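Local coordinates for protein glycosyl hydrolase BlGH5_18 (Bifidobacterium longum subsp. infantis, PDB 7LQX) that probably hydrolyses glycosidic bonds in N-glycan breakdown, as a family 5 (GH5_18) glycoside hydrolase of a gut bacterium, at residues 223-234 and 265-276. Residues are numbered along the deposited sequence; the frame is centred on the assembly and turned at random.
Sequences ANLGDMTTIHSW and ARNPDRPVWLQE. With EDO (1,2-ethanediol), chain D.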
# COMPACT_ATOMS: atom_id res chain seq x y z
N ALA A 223 12.04 -22.19 17.19
CA ALA A 223 13.26 -22.75 17.76
C ALA A 223 13.78 -23.95 16.98
O ALA A 223 14.74 -24.58 17.41
CB ALA A 223 13.02 -23.12 19.23
N ASN A 224 13.19 -24.25 15.83
CA ASN A 224 13.67 -25.37 15.02
C ASN A 224 13.71 -25.11 13.53
O ASN A 224 14.57 -25.68 12.85
CB ASN A 224 12.86 -26.63 15.29
CG ASN A 224 13.03 -27.11 16.69
OD1 ASN A 224 14.01 -27.80 17.01
ND2 ASN A 224 12.13 -26.71 17.56
N LEU A 225 12.84 -24.28 12.98
CA LEU A 225 12.88 -23.98 11.55
C LEU A 225 13.77 -22.77 11.32
O LEU A 225 13.75 -21.82 12.10
CB LEU A 225 11.47 -23.73 11.01
CG LEU A 225 10.56 -24.96 11.10
CD1 LEU A 225 9.17 -24.61 10.57
CD2 LEU A 225 11.12 -26.18 10.38
N GLY A 226 14.55 -22.82 10.25
CA GLY A 226 15.57 -21.82 10.02
C GLY A 226 16.79 -22.12 10.86
O GLY A 226 16.78 -22.99 11.73
N ASP A 227 17.87 -21.37 10.61
CA ASP A 227 19.17 -21.71 11.19
C ASP A 227 19.40 -21.19 12.60
O ASP A 227 20.26 -21.73 13.30
CB ASP A 227 20.28 -21.18 10.28
CG ASP A 227 20.34 -21.92 8.96
OD1 ASP A 227 20.38 -23.16 8.99
OD2 ASP A 227 20.36 -21.27 7.91
N MSE A 228 18.67 -20.16 13.02
CA MSE A 228 18.84 -19.62 14.36
C MSE A 228 17.49 -19.15 14.86
O MSE A 228 16.66 -18.69 14.08
CB MSE A 228 19.77 -18.40 14.36
CG MSE A 228 21.13 -18.65 13.80
SE MSE A 228 22.37 -17.20 14.12
CE MSE A 228 21.82 -16.02 12.74
N THR A 229 17.29 -19.19 16.17
CA THR A 229 16.11 -18.57 16.74
C THR A 229 16.30 -17.06 16.72
O THR A 229 17.33 -16.56 17.17
CB THR A 229 15.94 -19.00 18.19
OG1 THR A 229 15.85 -20.43 18.24
CG2 THR A 229 14.70 -18.37 18.80
N THR A 230 15.31 -16.34 16.22
CA THR A 230 15.32 -14.89 16.32
C THR A 230 14.38 -14.47 17.44
O THR A 230 13.29 -15.02 17.59
CB THR A 230 14.89 -14.23 15.00
OG1 THR A 230 13.54 -14.57 14.71
CG2 THR A 230 15.79 -14.66 13.85
N ILE A 231 14.82 -13.49 18.23
CA ILE A 231 14.05 -12.93 19.33
C ILE A 231 14.01 -11.42 19.15
O ILE A 231 15.02 -10.80 18.80
CB ILE A 231 14.67 -13.30 20.69
CG1 ILE A 231 14.55 -14.82 20.88
CG2 ILE A 231 14.01 -12.53 21.82
CD1 ILE A 231 15.24 -15.34 22.09
N HIS A 232 12.84 -10.83 19.39
CA HIS A 232 12.67 -9.38 19.39
C HIS A 232 12.14 -9.04 20.77
O HIS A 232 10.98 -9.34 21.08
CB HIS A 232 11.67 -8.93 18.33
CG HIS A 232 12.13 -9.14 16.92
ND1 HIS A 232 11.38 -8.73 15.84
CD2 HIS A 232 13.24 -9.72 16.42
CE1 HIS A 232 12.02 -9.03 14.73
NE2 HIS A 232 13.14 -9.66 15.05
N SER A 233 12.98 -8.43 21.60
CA SER A 233 12.68 -8.22 23.02
C SER A 233 12.26 -6.78 23.27
O SER A 233 13.08 -5.87 23.15
CB SER A 233 13.89 -8.59 23.87
OG SER A 233 13.60 -8.42 25.23
N TRP A 234 11.00 -6.59 23.67
CA TRP A 234 10.38 -5.28 23.81
C TRP A 234 9.64 -5.18 25.14
O TRP A 234 8.55 -5.75 25.29
CB TRP A 234 9.45 -5.00 22.63
CG TRP A 234 10.22 -4.75 21.39
CD1 TRP A 234 10.37 -5.59 20.32
CD2 TRP A 234 11.00 -3.59 21.10
NE1 TRP A 234 11.18 -5.01 19.38
CE2 TRP A 234 11.58 -3.78 19.83
CE3 TRP A 234 11.27 -2.41 21.79
CZ2 TRP A 234 12.39 -2.83 19.24
CZ3 TRP A 234 12.08 -1.47 21.20
CH2 TRP A 234 12.64 -1.69 19.94
N ALA A 265 14.10 -25.81 21.41
CA ALA A 265 15.07 -26.14 20.38
C ALA A 265 15.50 -27.59 20.55
O ALA A 265 16.02 -27.96 21.61
CB ALA A 265 16.28 -25.23 20.51
N ARG A 266 15.31 -28.41 19.52
CA ARG A 266 15.76 -29.79 19.60
C ARG A 266 17.28 -29.89 19.51
O ARG A 266 17.86 -30.87 20.00
CB ARG A 266 15.10 -30.63 18.51
CG ARG A 266 13.59 -30.68 18.60
CD ARG A 266 12.99 -31.66 17.61
NE ARG A 266 13.19 -31.27 16.22
CZ ARG A 266 12.36 -30.49 15.52
NH1 ARG A 266 11.26 -30.02 16.09
NH2 ARG A 266 12.62 -30.20 14.26
N ASN A 267 17.93 -28.93 18.88
CA ASN A 267 19.38 -28.92 18.77
C ASN A 267 19.93 -28.10 19.93
O ASN A 267 19.71 -26.88 19.97
CB ASN A 267 19.79 -28.29 17.44
CG ASN A 267 21.27 -27.96 17.37
OD1 ASN A 267 22.08 -28.45 18.16
ND2 ASN A 267 21.64 -27.10 16.42
N PRO A 268 20.63 -28.70 20.89
CA PRO A 268 21.08 -27.93 22.07
C PRO A 268 22.13 -26.88 21.76
O PRO A 268 22.41 -26.04 22.62
CB PRO A 268 21.63 -29.01 23.01
CG PRO A 268 22.05 -30.09 22.11
CD PRO A 268 21.04 -30.12 20.99
N ASP A 269 22.71 -26.90 20.56
CA ASP A 269 23.69 -25.91 20.13
C ASP A 269 23.09 -24.83 19.24
O ASP A 269 23.83 -23.99 18.73
CB ASP A 269 24.86 -26.61 19.44
CG ASP A 269 25.54 -27.62 20.34
OD1 ASP A 269 25.80 -27.28 21.51
OD2 ASP A 269 25.77 -28.76 19.89
N ARG A 270 21.77 -24.81 19.07
CA ARG A 270 21.16 -23.83 18.17
C ARG A 270 21.47 -22.41 18.63
O ARG A 270 21.25 -22.07 19.80
CB ARG A 270 19.65 -24.04 18.15
CG ARG A 270 18.94 -23.03 17.25
CD ARG A 270 17.47 -23.32 17.26
NE ARG A 270 16.62 -22.42 16.47
CZ ARG A 270 16.33 -22.59 15.18
NH1 ARG A 270 16.88 -23.57 14.49
NH2 ARG A 270 15.49 -21.74 14.58
N PRO A 271 21.96 -21.55 17.74
CA PRO A 271 22.20 -20.15 18.13
C PRO A 271 20.89 -19.40 18.35
O PRO A 271 19.90 -19.63 17.67
CB PRO A 271 22.97 -19.56 16.94
CG PRO A 271 23.49 -20.76 16.17
CD PRO A 271 22.44 -21.81 16.37
N VAL A 272 20.93 -18.50 19.33
CA VAL A 272 19.86 -17.55 19.60
C VAL A 272 20.35 -16.17 19.18
O VAL A 272 21.33 -15.66 19.73
CB VAL A 272 19.46 -17.55 21.08
CG1 VAL A 272 18.39 -16.51 21.32
CG2 VAL A 272 18.98 -18.92 21.50
N TRP A 273 19.65 -15.54 18.24
CA TRP A 273 19.97 -14.18 17.80
C TRP A 273 18.96 -13.23 18.45
O TRP A 273 17.77 -13.30 18.15
CB TRP A 273 19.90 -14.11 16.28
CG TRP A 273 20.29 -12.78 15.72
CD1 TRP A 273 20.83 -11.73 16.40
CD2 TRP A 273 20.20 -12.35 14.35
NE1 TRP A 273 21.06 -10.67 15.56
CE2 TRP A 273 20.70 -11.03 14.29
CE3 TRP A 273 19.76 -12.96 13.18
CZ2 TRP A 273 20.75 -10.31 13.10
CZ3 TRP A 273 19.83 -12.25 12.00
CH2 TRP A 273 20.31 -10.93 11.97
N LEU A 274 19.44 -12.39 19.36
CA LEU A 274 18.67 -11.25 19.85
C LEU A 274 18.66 -10.24 18.71
O LEU A 274 19.47 -9.31 18.65
CB LEU A 274 19.32 -10.70 21.10
CG LEU A 274 18.52 -9.66 21.86
CD1 LEU A 274 17.09 -10.08 22.12
CD2 LEU A 274 19.24 -9.38 23.18
N GLN A 275 17.75 -10.48 17.76
CA GLN A 275 17.72 -9.76 16.49
C GLN A 275 17.13 -8.37 16.63
O GLN A 275 17.42 -7.50 15.80
CB GLN A 275 16.96 -10.62 15.48
CG GLN A 275 16.97 -10.08 14.06
CD GLN A 275 16.14 -10.92 13.10
OE1 GLN A 275 16.65 -11.44 12.10
NE2 GLN A 275 14.88 -11.05 13.39
N GLU A 276 16.32 -8.13 17.67
CA GLU A 276 15.96 -6.79 18.06
C GLU A 276 15.95 -6.68 19.57
O GLU A 276 15.39 -7.52 20.26
CB GLU A 276 14.54 -6.39 17.63
CG GLU A 276 14.34 -6.31 16.15
CD GLU A 276 12.94 -5.95 15.76
OE1 GLU A 276 12.10 -5.64 16.64
OE2 GLU A 276 12.68 -6.01 14.54
C1 EDO D . 10.52 -3.61 14.72
O1 EDO D . 10.30 -4.98 14.38
C2 EDO D . 9.96 -2.75 13.59
O2 EDO D . 8.56 -3.05 13.45
O HOH W 1 16.85 -26.74 17.19
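T229 to S233 and V272 to E276 pair as parallel strands: W273 N gives its hydrogen to T229 O (2.8 Å) and W273 O accepts from I231 N (3.0 Å), while T229 N donates to P271 O before and S233 N to E276 O after. The register then skips a residue: L274 centres an inverse gamma turn, I231 O accepts from E276 N, and H232 pairs with E276. Polar side chains fix the C-terminal end. E276 lays CG over the H232 ring face, 3.5 Å from the centroid in a CH-pi contact, its carboxylate offset toward the rim; OE1 takes the in-plane N-H of W234 NE1 (3.0 Å), and OE2 the hydroxyl of an ethanediol, probably from the crystallisation liquor. At the ring edge, Q275 NE2 donates to H232 NE2 (2.8 Å), and E163 binds ND1. E276 OE2 also forms a salt bridge with R64; a glutamate ending the seventh barrel strand is consistent with the GH5 nucleophile, E163 with the acid/base. At the other end R270, extended with chi1 179°, slides its guanidinium between the 223-224 backbone and M228; NE reaches T229 OG1 in plane (2.8 Å), NH1 G226 O (2.8 Å) and NH2 L225 O. Replacing R270 by alanine removes these bonds and would probably leave all three acceptors without this donor and open a gap beside M228. N224 stacks its amide on the R266 guanidinium, planes 6° apart, and OD1 accepts R266 N on a lone pair. Just before the strands, selenomethionine M228 sets SE on P271 CB and CE against W273. Helix 248-264 makes the beta-alpha-beta crossover and covers T229, I231 and V272; strand 306-312 continues the (beta/alpha)8 barrel beyond 272-277, and strand 200-202 touches M228 and W273.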